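Local coordinates for Fe2OG dioxygenase domain-containing protein (Pseudomonas putida, PDB 4J25) that probably hydroxylates prolyl residues of a protein substrate as an iron- and 2-oxoglutarate-dependent prolyl-4-hydroxylase, at residues L127-C132 against W220-G225; G174-F179 against V203-L208. All coordinates share one frame; numbering follows the deposited sequence.

Interaction 1: L127-C132 against W220-G225; sequences LEDFEC and WFRRRG
A classic beta bulge, with E128 and D129 both set against R222, opens the antiparallel pairing of strand 129-137 with the end of strand 214-222 in the larger sheet of the jellyroll. The carbonyl oxygen of R222 takes E128 N at 2.7 Å and, weakly, D129 N; within the bulge R222 N bonds D129 O, and further along E131 and W220 form a hydrogen-bonded pair through both of their backbone N-H groups. On the face carrying D129, E131 and R222, the guanidinium grips the D129 carboxylate side-on: NH2 reaches OD1 at 2.9 Å and NE reaches OD2 at 3.0 Å, each on a syn lone pair, with the two groups nearly coplanar (21°). E131 stacks its carboxylate over one guanidinium face, OE1 3.6 Å from R222 NH1, a bridge of charge alone. The two carboxylates probably offset the guanidinium charge. W220, on this same face, hydrogen-bonds through NE1 to the metal ligand D148. On the face of F130 and F221 the contact is hydrophobic. L127, from just before the strand, brings CD1 to F221 CB, and F130, its CG anti to the backbone N (chi1 179°), lays CD2 over the centre of the F221 ring, 3.5 Å from F221 CE1, the two ring planes 41° apart.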
# COMPACT_ATOMS: atom_id res chain seq x y z
N LEU A 127 6.96 -2.59 14.92
CA LEU A 127 6.25 -1.52 14.22
C LEU A 127 5.32 -0.77 15.18
O LEU A 127 4.44 -1.37 15.80
CB LEU A 127 5.44 -2.09 13.07
CG LEU A 127 6.20 -2.86 11.98
CD1 LEU A 127 5.24 -3.57 11.06
CD2 LEU A 127 7.08 -1.91 11.22
N GLU A 128 5.51 0.54 15.30
CA GLU A 128 4.71 1.33 16.23
C GLU A 128 3.47 1.95 15.57
O GLU A 128 2.47 2.21 16.25
CB GLU A 128 5.55 2.45 16.83
CG GLU A 128 6.05 3.45 15.80
CD GLU A 128 6.50 4.75 16.44
OE1 GLU A 128 7.10 4.70 17.54
OE2 GLU A 128 6.24 5.82 15.84
N ASP A 129 3.55 2.23 14.27
CA ASP A 129 2.40 2.82 13.59
C ASP A 129 2.42 2.64 12.05
O ASP A 129 3.34 2.03 11.46
CB ASP A 129 2.24 4.29 13.99
CG ASP A 129 3.13 5.24 13.22
OD1 ASP A 129 2.83 6.46 13.22
OD2 ASP A 129 4.10 4.81 12.58
N PHE A 130 1.37 3.14 11.44
CA PHE A 130 1.16 3.08 10.01
C PHE A 130 0.75 4.47 9.58
O PHE A 130 -0.15 5.07 10.17
CB PHE A 130 0.04 2.09 9.67
CG PHE A 130 -0.27 1.98 8.20
CD1 PHE A 130 -1.48 2.47 7.68
CD2 PHE A 130 0.66 1.41 7.33
CE1 PHE A 130 -1.76 2.37 6.31
CE2 PHE A 130 0.38 1.30 5.97
CZ PHE A 130 -0.84 1.79 5.46
N GLU A 131 1.45 5.01 8.60
CA GLU A 131 1.12 6.31 8.05
C GLU A 131 0.74 6.09 6.60
O GLU A 131 1.38 5.31 5.89
CB GLU A 131 2.29 7.28 8.18
CG GLU A 131 3.54 6.84 7.40
CD GLU A 131 4.65 7.87 7.38
OE1 GLU A 131 4.45 8.99 7.89
OE2 GLU A 131 5.73 7.55 6.85
N CYS A 132 -0.29 6.79 6.14
CA CYS A 132 -0.68 6.67 4.75
C CYS A 132 -1.34 7.93 4.22
O CYS A 132 -1.66 8.86 4.97
CB CYS A 132 -1.60 5.47 4.57
SG CYS A 132 -3.11 5.61 5.48
N TRP A 220 3.11 3.34 4.92
CA TRP A 220 4.29 2.68 5.50
C TRP A 220 4.07 2.39 6.95
O TRP A 220 3.54 3.24 7.69
CB TRP A 220 5.53 3.57 5.33
CG TRP A 220 5.78 3.84 3.91
CD1 TRP A 220 6.49 3.08 3.03
CD2 TRP A 220 5.27 4.95 3.16
NE1 TRP A 220 6.46 3.64 1.79
CE2 TRP A 220 5.70 4.79 1.83
CE3 TRP A 220 4.46 6.05 3.48
CZ2 TRP A 220 5.38 5.69 0.84
CZ3 TRP A 220 4.14 6.94 2.50
CH2 TRP A 220 4.59 6.76 1.19
N PHE A 221 4.42 1.18 7.35
CA PHE A 221 4.52 0.83 8.75
C PHE A 221 5.91 1.23 9.23
O PHE A 221 6.91 0.95 8.55
CB PHE A 221 4.36 -0.68 8.95
CG PHE A 221 3.01 -1.22 8.54
CD1 PHE A 221 1.95 -1.18 9.43
CD2 PHE A 221 2.82 -1.79 7.29
CE1 PHE A 221 0.70 -1.67 9.07
CE2 PHE A 221 1.58 -2.28 6.93
CZ PHE A 221 0.52 -2.22 7.82
N ARG A 222 5.97 1.86 10.40
CA ARG A 222 7.21 2.43 10.90
C ARG A 222 7.59 1.92 12.28
O ARG A 222 6.74 1.56 13.07
CB ARG A 222 7.09 3.94 10.98
CG ARG A 222 6.61 4.60 9.71
CD ARG A 222 6.68 6.11 9.82
NE ARG A 222 5.79 6.60 10.86
CZ ARG A 222 5.74 7.86 11.29
NH1 ARG A 222 6.53 8.78 10.76
NH2 ARG A 222 4.88 8.19 12.24
N ARG A 223 8.90 1.89 12.54
CA ARG A 223 9.46 1.74 13.88
C ARG A 223 9.64 3.11 14.51
O ARG A 223 9.65 4.13 13.81
CB ARG A 223 10.86 1.12 13.83
CG ARG A 223 10.93 -0.29 13.34
CD ARG A 223 12.40 -0.76 13.25
NE ARG A 223 13.09 -0.60 14.53
CZ ARG A 223 13.10 -1.52 15.50
NH1 ARG A 223 12.48 -2.68 15.33
NH2 ARG A 223 13.75 -1.28 16.63
N ARG A 224 9.88 3.12 15.81
CA ARG A 224 10.20 4.34 16.52
C ARG A 224 11.46 5.03 15.96
O ARG A 224 11.44 6.23 15.69
CB ARG A 224 10.35 4.03 18.02
CG ARG A 224 10.86 5.17 18.89
CD ARG A 224 10.87 4.73 20.36
NE ARG A 224 11.51 3.42 20.52
CZ ARG A 224 12.82 3.22 20.66
NH1 ARG A 224 13.66 4.25 20.69
NH2 ARG A 224 13.29 1.99 20.78
N GLY A 225 12.54 4.28 15.78
CA GLY A 225 13.79 4.89 15.33
C GLY A 225 14.62 5.45 16.48
O GLY A 225 14.12 5.69 17.58

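Interaction 2: G174-F179 against V203-L208; sequences GQLRMF and VPHEVL. With MN (manganese (II) ion), chain I; OGA (N-oxalylglycine), chain J.
Four backbone hydrogen bonds tie G174-F179 to V203-L208: R177 and E206 exchange one each way, F179 N gives to P204 O, and L208 N reaches Q175 O at 3.1 Å. Polar side chains meet on the R177 and E206 face. These two run side by side but are joined through a water, which accepts from R177 NH1 and donates to E206 OE1, while R177 NE has its salt bridge with D187. L208 CD1 covers flat polar groups: it lies over one face of the R177 guanidinium, 3.8 Å from NH2, and packs 3.6 Å from Q175 CD, whose NE2 bonds D187. With an alanine at Q175, L208 CD1 would probably lose the packing of the amide on that side, and D187 the hydrogen bond from NE2. On the opposite face, L176 CD1 comes 3.7 Å from H205 CD2 and, with V207 CG2, touches N-oxalylglycine C4. H205 ND1 donates in its ring plane to V203 O at 3.0 Å, fixing the ring's rotation so that NE2 binds manganese at 2.1 Å. Water 2 and the inhibitor's O2 and O2' also bind the metal, and H146 and D148 complete the two-histidine, one-carboxylate facial triad of the 2-oxoglutarate oxygenases.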
# COMPACT_ATOMS: atom_id res chain seq x y z
N GLY A 174 0.37 1.96 -16.27
CA GLY A 174 0.34 2.32 -14.86
C GLY A 174 0.70 1.23 -13.86
O GLY A 174 0.40 1.36 -12.68
N GLN A 175 1.36 0.16 -14.30
CA GLN A 175 1.70 -0.90 -13.38
C GLN A 175 2.76 -0.43 -12.39
O GLN A 175 3.62 0.40 -12.72
CB GLN A 175 2.21 -2.15 -14.10
CG GLN A 175 3.45 -1.94 -14.97
CD GLN A 175 3.10 -1.74 -16.44
OE1 GLN A 175 2.58 -0.69 -16.83
NE2 GLN A 175 3.37 -2.75 -17.25
N LEU A 176 2.67 -0.94 -11.17
CA LEU A 176 3.82 -0.93 -10.27
C LEU A 176 4.75 -2.05 -10.75
O LEU A 176 4.31 -3.19 -10.90
CB LEU A 176 3.39 -1.21 -8.83
CG LEU A 176 4.49 -1.32 -7.77
CD1 LEU A 176 5.11 0.05 -7.52
CD2 LEU A 176 3.96 -1.91 -6.47
N ARG A 177 6.01 -1.73 -11.01
CA ARG A 177 7.01 -2.75 -11.36
C ARG A 177 8.01 -2.94 -10.23
O ARG A 177 8.71 -2.01 -9.86
CB ARG A 177 7.74 -2.36 -12.65
CG ARG A 177 8.84 -3.34 -13.05
CD ARG A 177 9.28 -3.13 -14.47
NE ARG A 177 8.25 -3.51 -15.43
CZ ARG A 177 8.30 -3.24 -16.73
NH1 ARG A 177 9.32 -2.56 -17.24
NH2 ARG A 177 7.32 -3.63 -17.53
N MET A 178 8.07 -4.16 -9.69
CA MET A 178 8.88 -4.50 -8.54
C MET A 178 10.07 -5.34 -8.98
O MET A 178 9.92 -6.30 -9.73
CB MET A 178 8.06 -5.31 -7.55
CG MET A 178 6.76 -4.62 -7.15
SD MET A 178 5.62 -5.76 -6.36
CE MET A 178 6.37 -5.88 -4.75
N PHE A 179 11.24 -4.96 -8.50
CA PHE A 179 12.47 -5.65 -8.83
C PHE A 179 12.84 -6.56 -7.70
O PHE A 179 13.26 -6.12 -6.62
CB PHE A 179 13.55 -4.64 -9.18
CG PHE A 179 13.17 -3.79 -10.35
CD1 PHE A 179 13.40 -4.22 -11.64
CD2 PHE A 179 12.52 -2.59 -10.17
CE1 PHE A 179 13.00 -3.45 -12.73
CE2 PHE A 179 12.13 -1.82 -11.25
CZ PHE A 179 12.37 -2.26 -12.53
N VAL A 203 12.96 -3.81 -1.70
CA VAL A 203 12.40 -3.95 -3.04
C VAL A 203 12.36 -2.64 -3.81
O VAL A 203 11.49 -1.80 -3.58
CB VAL A 203 10.99 -4.52 -2.99
CG1 VAL A 203 10.43 -4.67 -4.41
CG2 VAL A 203 10.99 -5.84 -2.29
N PRO A 204 13.31 -2.47 -4.75
CA PRO A 204 13.23 -1.30 -5.62
C PRO A 204 11.98 -1.42 -6.45
O PRO A 204 11.56 -2.55 -6.76
CB PRO A 204 14.48 -1.41 -6.49
CG PRO A 204 15.37 -2.35 -5.78
CD PRO A 204 14.49 -3.30 -5.07
N HIS A 205 11.37 -0.31 -6.81
CA HIS A 205 10.13 -0.37 -7.59
C HIS A 205 9.91 0.95 -8.32
O HIS A 205 10.55 1.95 -8.02
CB HIS A 205 8.92 -0.71 -6.71
CG HIS A 205 8.71 0.24 -5.58
ND1 HIS A 205 9.43 0.16 -4.40
CD2 HIS A 205 7.86 1.28 -5.42
CE1 HIS A 205 9.05 1.12 -3.58
NE2 HIS A 205 8.08 1.81 -4.16
N GLU A 206 9.03 0.92 -9.30
CA GLU A 206 8.72 2.11 -10.08
C GLU A 206 7.29 2.02 -10.56
O GLU A 206 6.65 0.97 -10.46
CB GLU A 206 9.68 2.23 -11.27
CG GLU A 206 9.50 1.15 -12.29
CD GLU A 206 10.53 1.19 -13.39
OE1 GLU A 206 10.48 0.31 -14.27
OE2 GLU A 206 11.41 2.07 -13.37
N VAL A 207 6.77 3.14 -11.06
CA VAL A 207 5.44 3.18 -11.64
C VAL A 207 5.55 3.63 -13.08
O VAL A 207 6.09 4.69 -13.36
CB VAL A 207 4.51 4.15 -10.90
CG1 VAL A 207 3.11 4.23 -11.59
CG2 VAL A 207 4.39 3.75 -9.44
N LEU A 208 5.05 2.80 -14.00
CA LEU A 208 5.07 3.14 -15.42
C LEU A 208 3.90 4.08 -15.73
O LEU A 208 2.87 4.06 -15.05
CB LEU A 208 5.00 1.88 -16.28
CG LEU A 208 6.18 0.91 -16.20
CD1 LEU A 208 6.17 -0.04 -17.40
CD2 LEU A 208 7.47 1.66 -16.15
MN MN I . 7.62 3.71 -3.42
C1 OGA J . 5.41 5.40 -3.42
C2 OGA J . 5.20 4.37 -4.49
C4 OGA J . 3.71 3.10 -5.99
C5 OGA J . 2.28 2.94 -6.38
O1 OGA J . 4.45 6.17 -3.16
O2 OGA J . 6.53 5.47 -2.79
O2' OGA J . 6.16 3.76 -4.94
O3 OGA J . 1.88 1.84 -6.82
N1 OGA J . 3.87 4.10 -4.98
O4 OGA J . 1.47 3.90 -6.28
O HOH W 1 11.43 -0.88 -16.29
O HOH W 2 5.96 2.72 -2.29

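Overall arrangement
Interactions 1 and 2 belong to the two different sheets of the double-stranded beta helix. Their centres are 22 Å apart and their nearest atoms about 6 Å apart, without touching. Along the chain 127-132 comes first, then both segments of interaction 2, and finally 220-225, so the outer pairing brackets the inner one; strand 205-207 is followed directly by strand 214-222. Interaction 1 joins the edge strand 129-137 to its neighbour in the five-stranded sheet, and interaction 2 pairs two strands of the three-stranded sheet. N-oxalylglycine and manganese are approached from both: W220 reaches the pocket from the larger sheet, whereas L176, H205 and V207 come from the smaller one.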